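Local coordinates for protein amine Dehydrogenase (Pseudomonas putida, PDB 1JMX) that probably forms the beta-propeller subunit of a quinohemoprotein amine dehydrogenase, which oxidises primary amines and passes their electrons on through heme c, at residues Asp230-Tyr235 against Thr247-Asp252; Trp187-Tyr192 against Tyr214-Phe219; Cys37-Lys42 against Ala57-Asn62. One frame throughout, in Å; residues are numbered along the deposited sequence.

Interaction 1: Asp230-Tyr235 against Thr247-Asp252; sequences DLLYGY and TQEFAD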
loop_
_atom_site.group_PDB
_atom_site.type_symbol
_atom_site.label_atom_id
_atom_site.label_comp_id
_atom_site.label_asym_id
_atom_site.label_seq_id
_atom_site.Cartn_x
_atom_site.Cartn_y
_atom_site.Cartn_z
ATOM N N ASP B 230 -18.064 16.707 13.339
ATOM C CA ASP B 230 -18.517 15.531 14.074
ATOM C C ASP B 230 -18.893 14.370 13.144
ATOM O O ASP B 230 -19.820 14.478 12.337
ATOM C CB ASP B 230 -19.728 15.929 14.928
ATOM C CG ASP B 230 -19.967 14.989 16.086
ATOM O OD1 ASP B 230 -19.016 14.272 16.479
ATOM O OD2 ASP B 230 -21.105 14.983 16.620
ATOM N N LEU B 231 -18.203 13.247 13.298
ATOM C CA LEU B 231 -18.466 12.078 12.470
ATOM C C LEU B 231 -19.701 11.299 12.879
ATOM O O LEU B 231 -19.800 10.833 14.005
ATOM C CB LEU B 231 -17.250 11.151 12.433
ATOM C CG LEU B 231 -16.164 11.515 11.416
ATOM C CD1 LEU B 231 -15.040 10.474 11.457
ATOM C CD2 LEU B 231 -16.773 11.590 10.008
ATOM N N LEU B 232 -20.616 11.118 11.930
ATOM C CA LEU B 232 -21.861 10.397 12.171
ATOM C C LEU B 232 -22.083 9.265 11.165
ATOM O O LEU B 232 -21.567 9.300 10.046
ATOM C CB LEU B 232 -23.046 11.362 12.056
ATOM C CG LEU B 232 -23.067 12.611 12.934
ATOM C CD1 LEU B 232 -23.975 13.652 12.322
ATOM C CD2 LEU B 232 -23.524 12.251 14.341
ATOM N N TYR B 233 -22.835 8.252 11.580
ATOM C CA TYR B 233 -23.186 7.157 10.692
ATOM C C TYR B 233 -24.650 7.358 10.338
ATOM O O TYR B 233 -25.457 7.767 11.173
ATOM C CB TYR B 233 -22.998 5.793 11.349
ATOM C CG TYR B 233 -21.881 4.981 10.723
ATOM C CD1 TYR B 233 -20.694 4.756 11.412
ATOM C CD2 TYR B 233 -21.994 4.474 9.425
ATOM C CE1 TYR B 233 -19.649 4.060 10.834
ATOM C CE2 TYR B 233 -20.943 3.774 8.834
ATOM C CZ TYR B 233 -19.773 3.574 9.546
ATOM O OH TYR B 233 -18.708 2.918 8.982
ATOM N N GLY B 234 -24.971 7.123 9.077
ATOM C CA GLY B 234 -26.331 7.279 8.627
ATOM C C GLY B 234 -26.818 6.041 7.911
ATOM O O GLY B 234 -26.057 5.110 7.619
ATOM N N TYR B 235 -28.109 6.048 7.624
ATOM C CA TYR B 235 -28.770 4.962 6.941
ATOM C C TYR B 235 -29.618 5.596 5.852
ATOM O O TYR B 235 -30.353 6.557 6.087
ATOM C CB TYR B 235 -29.670 4.216 7.916
ATOM C CG TYR B 235 -30.351 3.002 7.348
ATOM C CD1 TYR B 235 -29.662 1.803 7.210
ATOM C CD2 TYR B 235 -31.709 3.020 7.040
ATOM C CE1 TYR B 235 -30.305 0.645 6.797
ATOM C CE2 TYR B 235 -32.364 1.862 6.622
ATOM C CZ TYR B 235 -31.657 0.679 6.510
ATOM O OH TYR B 235 -32.298 -0.492 6.169
ATOM N N THR B 247 -33.364 8.842 4.629
ATOM C CA THR B 247 -32.011 8.956 5.154
ATOM C C THR B 247 -32.115 9.431 6.596
ATOM O O THR B 247 -33.063 10.136 6.957
ATOM C CB THR B 247 -31.169 9.998 4.399
ATOM O OG1 THR B 247 -31.699 11.304 4.651
ATOM C CG2 THR B 247 -31.157 9.721 2.903
ATOM N N GLN B 248 -31.147 9.043 7.421
ATOM C CA GLN B 248 -31.137 9.465 8.809
ATOM C C GLN B 248 -29.921 8.957 9.566
ATOM O O GLN B 248 -29.583 7.772 9.486
ATOM C CB GLN B 248 -32.423 9.030 9.521
ATOM C CG GLN B 248 -32.370 7.700 10.241
ATOM C CD GLN B 248 -33.026 7.796 11.603
ATOM O OE1 GLN B 248 -34.257 7.782 11.716
ATOM N NE2 GLN B 248 -32.210 7.948 12.646
ATOM N N GLU B 249 -29.253 9.860 10.282
ATOM C CA GLU B 249 -28.085 9.491 11.078
ATOM C C GLU B 249 -28.575 8.787 12.345
ATOM O O GLU B 249 -29.569 9.208 12.947
ATOM C CB GLU B 249 -27.260 10.725 11.429
ATOM C CG GLU B 249 -26.641 11.415 10.227
ATOM C CD GLU B 249 -27.660 12.129 9.363
ATOM O OE1 GLU B 249 -28.572 12.778 9.922
ATOM O OE2 GLU B 249 -27.552 12.060 8.124
ATOM N N PHE B 250 -27.901 7.706 12.736
ATOM C CA PHE B 250 -28.313 6.941 13.915
ATOM C C PHE B 250 -27.274 6.778 15.029
ATOM O O PHE B 250 -27.484 6.004 15.963
ATOM C CB PHE B 250 -28.831 5.557 13.493
ATOM C CG PHE B 250 -27.805 4.702 12.796
ATOM C CD1 PHE B 250 -26.999 3.826 13.522
ATOM C CD2 PHE B 250 -27.659 4.752 11.412
ATOM C CE1 PHE B 250 -26.066 3.014 12.881
ATOM C CE2 PHE B 250 -26.725 3.940 10.761
ATOM C CZ PHE B 250 -25.929 3.071 11.498
ATOM N N ALA B 251 -26.170 7.510 14.936
ATOM C CA ALA B 251 -25.118 7.403 15.939
ATOM C C ALA B 251 -23.860 8.183 15.591
ATOM O O ALA B 251 -23.546 8.398 14.419
ATOM C CB ALA B 251 -24.744 5.938 16.132
ATOM N N ASP B 252 -23.138 8.612 16.621
ATOM C CA ASP B 252 -21.883 9.297 16.395
ATOM C C ASP B 252 -20.896 8.166 16.130
ATOM O O ASP B 252 -20.930 7.134 16.799
ATOM C CB ASP B 252 -21.437 10.111 17.615
ATOM C CG ASP B 252 -20.135 10.861 17.360
ATOM O OD1 ASP B 252 -19.070 10.408 17.836
ATOM O OD2 ASP B 252 -20.162 11.886 16.640
#

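Interaction 2: Trp187-Tyr192 against Tyr214-Phe219; sequences WNRKGY and YTIARF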
loop_
_atom_site.group_PDB
_atom_site.type_symbol
_atom_site.label_atom_id
_atom_site.label_comp_id
_atom_site.label_asym_id
_atom_site.label_seq_id
_atom_site.Cartn_x
_atom_site.Cartn_y
_atom_site.Cartn_z
ATOM N N TRP B 187 -25.805 16.589 -2.465
ATOM C CA TRP B 187 -26.723 16.815 -1.354
ATOM C C TRP B 187 -26.142 18.059 -0.693
ATOM O O TRP B 187 -25.205 17.967 0.105
ATOM C CB TRP B 187 -26.653 15.639 -0.373
ATOM C CG TRP B 187 -27.683 15.633 0.727
ATOM C CD1 TRP B 187 -28.732 16.494 0.882
ATOM C CD2 TRP B 187 -27.788 14.678 1.790
ATOM N NE1 TRP B 187 -29.489 16.126 1.971
ATOM C CE2 TRP B 187 -28.932 15.015 2.547
ATOM C CE3 TRP B 187 -27.025 13.565 2.175
ATOM C CZ2 TRP B 187 -29.337 14.278 3.665
ATOM C CZ3 TRP B 187 -27.426 12.830 3.282
ATOM C CH2 TRP B 187 -28.574 13.191 4.016
ATOM N N ASN B 188 -26.630 19.227 -1.086
ATOM C CA ASN B 188 -26.127 20.478 -0.524
ATOM C C ASN B 188 -26.782 20.772 0.823
ATOM O O ASN B 188 -27.553 21.719 0.971
ATOM C CB ASN B 188 -26.336 21.624 -1.515
ATOM C CG ASN B 188 -25.330 21.593 -2.652
ATOM O OD1 ASN B 188 -24.240 22.176 -2.542
ATOM N ND2 ASN B 188 -25.672 20.897 -3.744
ATOM N N ARG B 189 -26.460 19.924 1.791
ATOM C CA ARG B 189 -26.986 20.009 3.139
ATOM C C ARG B 189 -26.077 20.911 3.983
ATOM O O ARG B 189 -24.950 20.526 4.315
ATOM C CB ARG B 189 -27.012 18.596 3.709
ATOM C CG ARG B 189 -27.756 18.427 4.994
ATOM C CD ARG B 189 -27.545 17.020 5.462
ATOM N NE ARG B 189 -28.296 16.719 6.668
ATOM C CZ ARG B 189 -28.189 15.575 7.332
ATOM N NH1 ARG B 189 -27.362 14.628 6.900
ATOM N NH2 ARG B 189 -28.900 15.378 8.432
ATOM N N LYS B 190 -26.563 22.102 4.338
ATOM C CA LYS B 190 -25.749 23.033 5.122
ATOM C C LYS B 190 -25.430 22.542 6.535
ATOM O O LYS B 190 -26.267 21.935 7.197
ATOM C CB LYS B 190 -26.376 24.430 5.172
ATOM C CG LYS B 190 -25.328 25.517 5.423
ATOM C CD LYS B 190 -24.247 25.496 4.312
ATOM C CE LYS B 190 -22.916 26.141 4.748
ATOM N NZ LYS B 190 -22.109 25.280 5.691
ATOM N N GLY B 191 -24.202 22.797 6.976
ATOM C CA GLY B 191 -23.777 22.366 8.296
ATOM C C GLY B 191 -23.212 20.961 8.271
ATOM O O GLY B 191 -22.730 20.456 9.282
ATOM N N TYR B 192 -23.293 20.322 7.111
ATOM C CA TYR B 192 -22.784 18.969 6.939
ATOM C C TYR B 192 -21.902 18.903 5.707
ATOM O O TYR B 192 -21.960 19.767 4.830
ATOM C CB TYR B 192 -23.926 17.981 6.738
ATOM C CG TYR B 192 -24.785 17.740 7.941
ATOM C CD1 TYR B 192 -25.741 18.678 8.343
ATOM C CD2 TYR B 192 -24.685 16.548 8.656
ATOM C CE1 TYR B 192 -26.582 18.424 9.432
ATOM C CE2 TYR B 192 -25.515 16.285 9.734
ATOM C CZ TYR B 192 -26.462 17.224 10.117
ATOM O OH TYR B 192 -27.306 16.946 11.169
ATOM N N TYR B 214 -23.833 5.087 5.382
ATOM C CA TYR B 214 -22.988 6.175 4.932
ATOM C C TYR B 214 -22.473 6.906 6.160
ATOM O O TYR B 214 -22.955 6.671 7.266
ATOM C CB TYR B 214 -23.752 7.135 4.001
ATOM C CG TYR B 214 -24.896 7.904 4.629
ATOM C CD1 TYR B 214 -24.675 9.116 5.285
ATOM C CD2 TYR B 214 -26.213 7.438 4.531
ATOM C CE1 TYR B 214 -25.734 9.849 5.825
ATOM C CE2 TYR B 214 -27.283 8.165 5.073
ATOM C CZ TYR B 214 -27.029 9.366 5.715
ATOM O OH TYR B 214 -28.066 10.079 6.243
ATOM N N THR B 215 -21.431 7.711 5.981
ATOM C CA THR B 215 -20.889 8.504 7.074
ATOM C C THR B 215 -20.965 9.936 6.592
ATOM O O THR B 215 -20.971 10.190 5.385
ATOM C CB THR B 215 -19.415 8.156 7.423
ATOM O OG1 THR B 215 -18.569 8.413 6.297
ATOM C CG2 THR B 215 -19.277 6.703 7.848
ATOM N N ILE B 216 -21.075 10.872 7.522
ATOM C CA ILE B 216 -21.150 12.278 7.154
ATOM C C ILE B 216 -20.589 13.118 8.288
ATOM O O ILE B 216 -20.686 12.737 9.453
ATOM C CB ILE B 216 -22.609 12.709 6.818
ATOM C CG1 ILE B 216 -22.604 14.062 6.103
ATOM C CG2 ILE B 216 -23.473 12.743 8.082
ATOM C CD1 ILE B 216 -23.953 14.525 5.629
ATOM N N ALA B 217 -19.944 14.224 7.935
ATOM C CA ALA B 217 -19.359 15.124 8.924
ATOM C C ALA B 217 -20.302 16.279 9.218
ATOM O O ALA B 217 -20.774 16.948 8.302
ATOM C CB ALA B 217 -18.025 15.659 8.420
ATOM N N ARG B 218 -20.620 16.487 10.491
ATOM C CA ARG B 218 -21.492 17.589 10.843
ATOM C C ARG B 218 -20.605 18.671 11.416
ATOM O O ARG B 218 -20.056 18.522 12.506
ATOM C CB ARG B 218 -22.542 17.190 11.873
ATOM C CG ARG B 218 -23.501 18.337 12.144
ATOM C CD ARG B 218 -24.002 18.376 13.577
ATOM N NE ARG B 218 -24.819 17.216 13.913
ATOM C CZ ARG B 218 -24.532 16.356 14.891
ATOM N NH1 ARG B 218 -23.438 16.528 15.644
ATOM N NH2 ARG B 218 -25.321 15.299 15.095
ATOM N N PHE B 219 -20.451 19.749 10.659
ATOM C CA PHE B 219 -19.620 20.880 11.059
ATOM C C PHE B 219 -20.053 21.548 12.378
ATOM O O PHE B 219 -19.155 22.086 13.080
ATOM C CB PHE B 219 -19.615 21.920 9.945
ATOM C CG PHE B 219 -19.265 21.368 8.594
ATOM C CD1 PHE B 219 -19.944 21.807 7.457
ATOM C CD2 PHE B 219 -18.230 20.448 8.447
ATOM C CE1 PHE B 219 -19.591 21.344 6.192
ATOM C CE2 PHE B 219 -17.867 19.977 7.181
ATOM C CZ PHE B 219 -18.548 20.427 6.055
#

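Interaction 3: Cys37-Lys42 against Ala57-Asn62; sequences CVMPDK and AYVLNN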
loop_
_atom_site.group_PDB
_atom_site.type_symbol
_atom_site.label_atom_id
_atom_site.label_comp_id
_atom_site.label_asym_id
_atom_site.label_seq_id
_atom_site.Cartn_x
_atom_site.Cartn_y
_atom_site.Cartn_z
ATOM N N CYS B 37 -23.099 -26.049 -4.979
ATOM C CA CYS B 37 -23.028 -26.049 -6.430
ATOM C C CYS B 37 -21.676 -25.488 -6.823
ATOM O O CYS B 37 -21.238 -24.481 -6.277
ATOM C CB CYS B 37 -24.105 -25.138 -7.047
ATOM S SG CYS B 37 -25.868 -25.578 -6.854
ATOM N N VAL B 38 -20.990 -26.161 -7.734
ATOM C CA VAL B 38 -19.720 -25.646 -8.212
ATOM C C VAL B 38 -20.085 -24.694 -9.355
ATOM O O VAL B 38 -20.936 -25.004 -10.196
ATOM C CB VAL B 38 -18.790 -26.764 -8.711
ATOM C CG1 VAL B 38 -17.499 -26.179 -9.241
ATOM C CG2 VAL B 38 -18.492 -27.722 -7.576
ATOM N N MET B 39 -19.505 -23.501 -9.321
ATOM C CA MET B 39 -19.768 -22.500 -10.331
ATOM C C MET B 39 -18.756 -22.508 -11.466
ATOM O O MET B 39 -17.605 -22.913 -11.298
ATOM C CB MET B 39 -19.889 -21.119 -9.692
ATOM C CG MET B 39 -21.126 -20.994 -8.836
ATOM S SD MET B 39 -21.453 -19.310 -8.401
ATOM C CE MET B 39 -20.025 -18.965 -7.356
ATOM N N PRO B 40 -19.201 -22.096 -12.659
ATOM C CA PRO B 40 -18.344 -22.057 -13.839
ATOM C C PRO B 40 -17.312 -20.939 -13.807
ATOM O O PRO B 40 -17.500 -19.907 -13.168
ATOM C CB PRO B 40 -19.348 -21.860 -14.965
ATOM C CG PRO B 40 -20.385 -21.002 -14.324
ATOM C CD PRO B 40 -20.568 -21.646 -12.987
ATOM N N ASP B 41 -16.225 -21.171 -14.526
ATOM C CA ASP B 41 -15.126 -20.225 -14.638
ATOM C C ASP B 41 -14.414 -19.913 -13.317
ATOM O O ASP B 41 -14.110 -20.836 -12.554
ATOM C CB ASP B 41 -15.594 -18.976 -15.395
ATOM C CG ASP B 41 -16.081 -19.307 -16.804
ATOM O OD1 ASP B 41 -15.593 -20.298 -17.391
ATOM O OD2 ASP B 41 -16.963 -18.588 -17.320
ATOM N N LYS B 42 -14.138 -18.639 -13.049
ATOM C CA LYS B 42 -13.433 -18.259 -11.829
ATOM C C LYS B 42 -14.278 -17.381 -10.905
ATOM O O LYS B 42 -15.226 -16.745 -11.346
ATOM C CB LYS B 42 -12.119 -17.560 -12.192
ATOM C CG LYS B 42 -11.166 -18.425 -13.022
ATOM C CD LYS B 42 -10.582 -19.553 -12.176
ATOM C CE LYS B 42 -9.860 -20.618 -13.008
ATOM N NZ LYS B 42 -8.586 -20.143 -13.647
ATOM N N ALA B 57 -30.371 -18.126 -9.086
ATOM C CA ALA B 57 -29.449 -17.159 -8.504
ATOM C C ALA B 57 -28.602 -16.564 -9.621
ATOM O O ALA B 57 -28.093 -17.290 -10.470
ATOM C CB ALA B 57 -28.545 -17.838 -7.475
ATOM N N TYR B 58 -28.518 -15.241 -9.670
ATOM C CA TYR B 58 -27.687 -14.580 -10.670
ATOM C C TYR B 58 -26.439 -14.085 -9.951
ATOM O O TYR B 58 -26.537 -13.406 -8.931
ATOM C CB TYR B 58 -28.445 -13.453 -11.374
ATOM C CG TYR B 58 -29.479 -13.979 -12.350
ATOM C CD1 TYR B 58 -30.793 -14.216 -11.945
ATOM C CD2 TYR B 58 -29.132 -14.270 -13.670
ATOM C CE1 TYR B 58 -31.731 -14.725 -12.825
ATOM C CE2 TYR B 58 -30.064 -14.783 -14.557
ATOM C CZ TYR B 58 -31.365 -15.008 -14.130
ATOM O OH TYR B 58 -32.300 -15.515 -15.008
ATOM N N VAL B 59 -25.275 -14.467 -10.480
ATOM C CA VAL B 59 -23.976 -14.154 -9.879
ATOM C C VAL B 59 -22.965 -13.411 -10.756
ATOM O O VAL B 59 -22.683 -13.822 -11.884
ATOM C CB VAL B 59 -23.290 -15.472 -9.393
ATOM C CG1 VAL B 59 -22.067 -15.171 -8.534
ATOM C CG2 VAL B 59 -24.279 -16.343 -8.627
ATOM N N LEU B 60 -22.420 -12.318 -10.221
ATOM C CA LEU B 60 -21.388 -11.535 -10.903
ATOM C C LEU B 60 -20.123 -12.282 -10.504
ATOM O O LEU B 60 -19.767 -12.317 -9.327
ATOM C CB LEU B 60 -21.324 -10.110 -10.348
ATOM C CG LEU B 60 -20.875 -8.941 -11.233
ATOM C CD1 LEU B 60 -20.153 -7.926 -10.359
ATOM C CD2 LEU B 60 -19.991 -9.379 -12.381
ATOM N N ASN B 61 -19.478 -12.910 -11.476
ATOM C CA ASN B 61 -18.285 -13.692 -11.212
ATOM C C ASN B 61 -17.229 -13.499 -12.291
ATOM O O ASN B 61 -17.288 -12.549 -13.071
ATOM C CB ASN B 61 -18.669 -15.171 -11.128
ATOM C CG ASN B 61 -18.105 -15.857 -9.899
ATOM O OD1 ASN B 61 -17.537 -15.218 -9.011
ATOM N ND2 ASN B 61 -18.264 -17.166 -9.844
ATOM N N ASN B 62 -16.252 -14.401 -12.299
ATOM C CA ASN B 62 -15.158 -14.394 -13.267
ATOM C C ASN B 62 -14.420 -13.063 -13.326
ATOM O O ASN B 62 -14.219 -12.488 -14.400
ATOM C CB ASN B 62 -15.668 -14.783 -14.652
ATOM C CG ASN B 62 -14.612 -15.459 -15.488
ATOM O OD1 ASN B 62 -13.812 -16.240 -14.979
ATOM N ND2 ASN B 62 -14.599 -15.166 -16.776
HETATM O O HOH W 1 -19.651 -18.472 -12.259
#

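Interaction 1: Asp230-Tyr235 against Thr247-Asp252
Four backbone hydrogen bonds join 230-235 to 247-252, concentrated where the packing is tightest. Tyr-235 and Gln-248 exchange two N-H...O bonds. Next to them Gly-234 and Glu-249 form a non-hydrogen-bonded pair, their CA atoms 3.7 Å apart. Tyr-233 then bonds to two successive residues: its O accepts from Phe-250 N, and its N reaches Ala-251 O at 2.9 Å, nearly straight at 170°. There, at Ala-251, segment 247-252 turns a corner. Phe-250 CG sits between its backbone N and carbonyl carbon (chi1 62°), which lays the ring over the partner strand. Tyr-233 CB lies over one ring face, 4.0 Å from Phe-250 CZ, while Gly-234 O meets the ring edge 3.4 Å from Phe-250 CE2. Tyr-235 CB lies 4.1 Å from Phe-250 CD2, and the ring meets Tyr-280 edge-to-face. An alanine in place of Phe-250 would remove the ring and probably leave Tyr-233 CB and Tyr-235 CB less well packed. Glu-249 contributes its aliphatic part, CG lying 4.0 Å from Leu-232 CB; its OE2 is held by Arg-189 and Tyr-214. The far end is looser and more exposed. Asp-252 OD2 stands 2.7 Å from Asp-230 OD1 and 2.9 Å from Leu-231 O, a crowding that might raise a carboxylate pKa, although Arg-218 pairs with Asp-230 OD2. Up to the corner this is a beta hairpin, strands 230-239 and 245-250, as in an antiparallel propeller blade.

Interaction 2: Trp187-Tyr192 against Tyr214-Phe219
This is a surface contact in which the irregular chain 187-192, part of the loop leading into strand 209-218, folds back along the end of that strand. The backbones meet in a single bridge, Tyr-192 with Arg-218, and one hydrogen bond crosses: Phe-219 N to Gly-191 O, 2.8 Å, with the donor above the carbonyl plane. Within 187-192 the side chains of Trp-187, Arg-189 and Tyr-192 lie in layers, and the strand's side chains pack against them. The Tyr-192 ring is covered on both faces. Over one, Arg-189 CZ lies 3.6 Å above the ring plane and close to its centre; over the other, Arg-218 CG makes a CH-pi contact, 3.9 Å from the centroid and 17° off the normal. Arg-189 can reach this position because its chain is extended from CG to NE, and its CD also covers a face of the Trp-187 indole. The loop is bent by a type II beta turn from Arg-189 to Tyr-192, with Gly-191 at the positive phi (88°) that such a turn favours in its third position; the strand it covers belongs to an antiparallel blade of the propeller type. From the strand, Ile-216 CD1 reaches both Tyr-192 CB and Arg-189 NH1, each at 3.6 Å. Both guanidinium groups have acidic partners: Arg-189 NH1 pairs with Glu-249, and Arg-218 NH1 with Asp-230. Phe-219 lays a ring face against Tyr-192 CA, its CE1 3.2 Å from Tyr-192 O. Tyr-214 OH, itself hydrogen-bonded to Glu-249, lies at the indole edge, 3.9 Å from Trp-187 CH2.

Interaction 3: Cys37-Lys42 against Ala57-Asn62
Asn-61 ND2 is gripped by two hydrogen bonds, one to a water at 3.1 Å and one to Asn-21 OD1. The same water donates to Pro-40 O at 2.7 Å and so ties the segments together, while Asn-61 OD1 accepts from Gly-44 N; the amide is thus bonded at both ends, which fixes its rotation. Met-39 CE rests 3.5 Å from Asn-61 ND2, and Met-39 SD meets Val-59 CG2 tip to tip at 4.1 Å, giving the contact a small apolar side. In a beta-propeller chain of this kind, 37-42 leaves the outermost strand of one antiparallel blade and passes beside a strand of the next; the disulfide from Cys-37 to Cys-75 ties the end of strand 32-38 to the turn before strand 76-82 of that next sheet. Beyond Asn-61 the segments join directly through Asn-62. Its N donates to Lys-42 O at 2.7 Å, and its side-chain OD1 accepts from Lys-42 N at 3.1 Å, so backbone and amide hold both polar backbone atoms of Lys-42. CG anti to the backbone N (chi1 -151°) turns the amide that way, with Asp-41 CB 3.3 Å from Asn-62 OD1. Asn-62 ND2 bonds to Asp-66, and Asp-41 OD2 to Tyr-68.

In the fold
Interactions 1 and 2 belong to one three-stranded sheet and touch directly, their centres about 10 Å apart: strand 230-239 pairs with 245-250 in the first and with 209-218 alongside the second, while Glu-249 serves both through Tyr-214 and Arg-189. Interaction 3 stands on the opposite side of the chain's centre, its centre about 36 Å and 39 Å from theirs, and links two sheets, where interaction 1 joins strands of one sheet and interaction 2 lays a loop on an outermost strand. The partly buried hairpin relies on four backbone hydrogen bonds and an aromatic cover; the surface loop on layered aromatic and guanidinium groups; the partly buried junction of interaction 3 on asparagine amides and a bridging water.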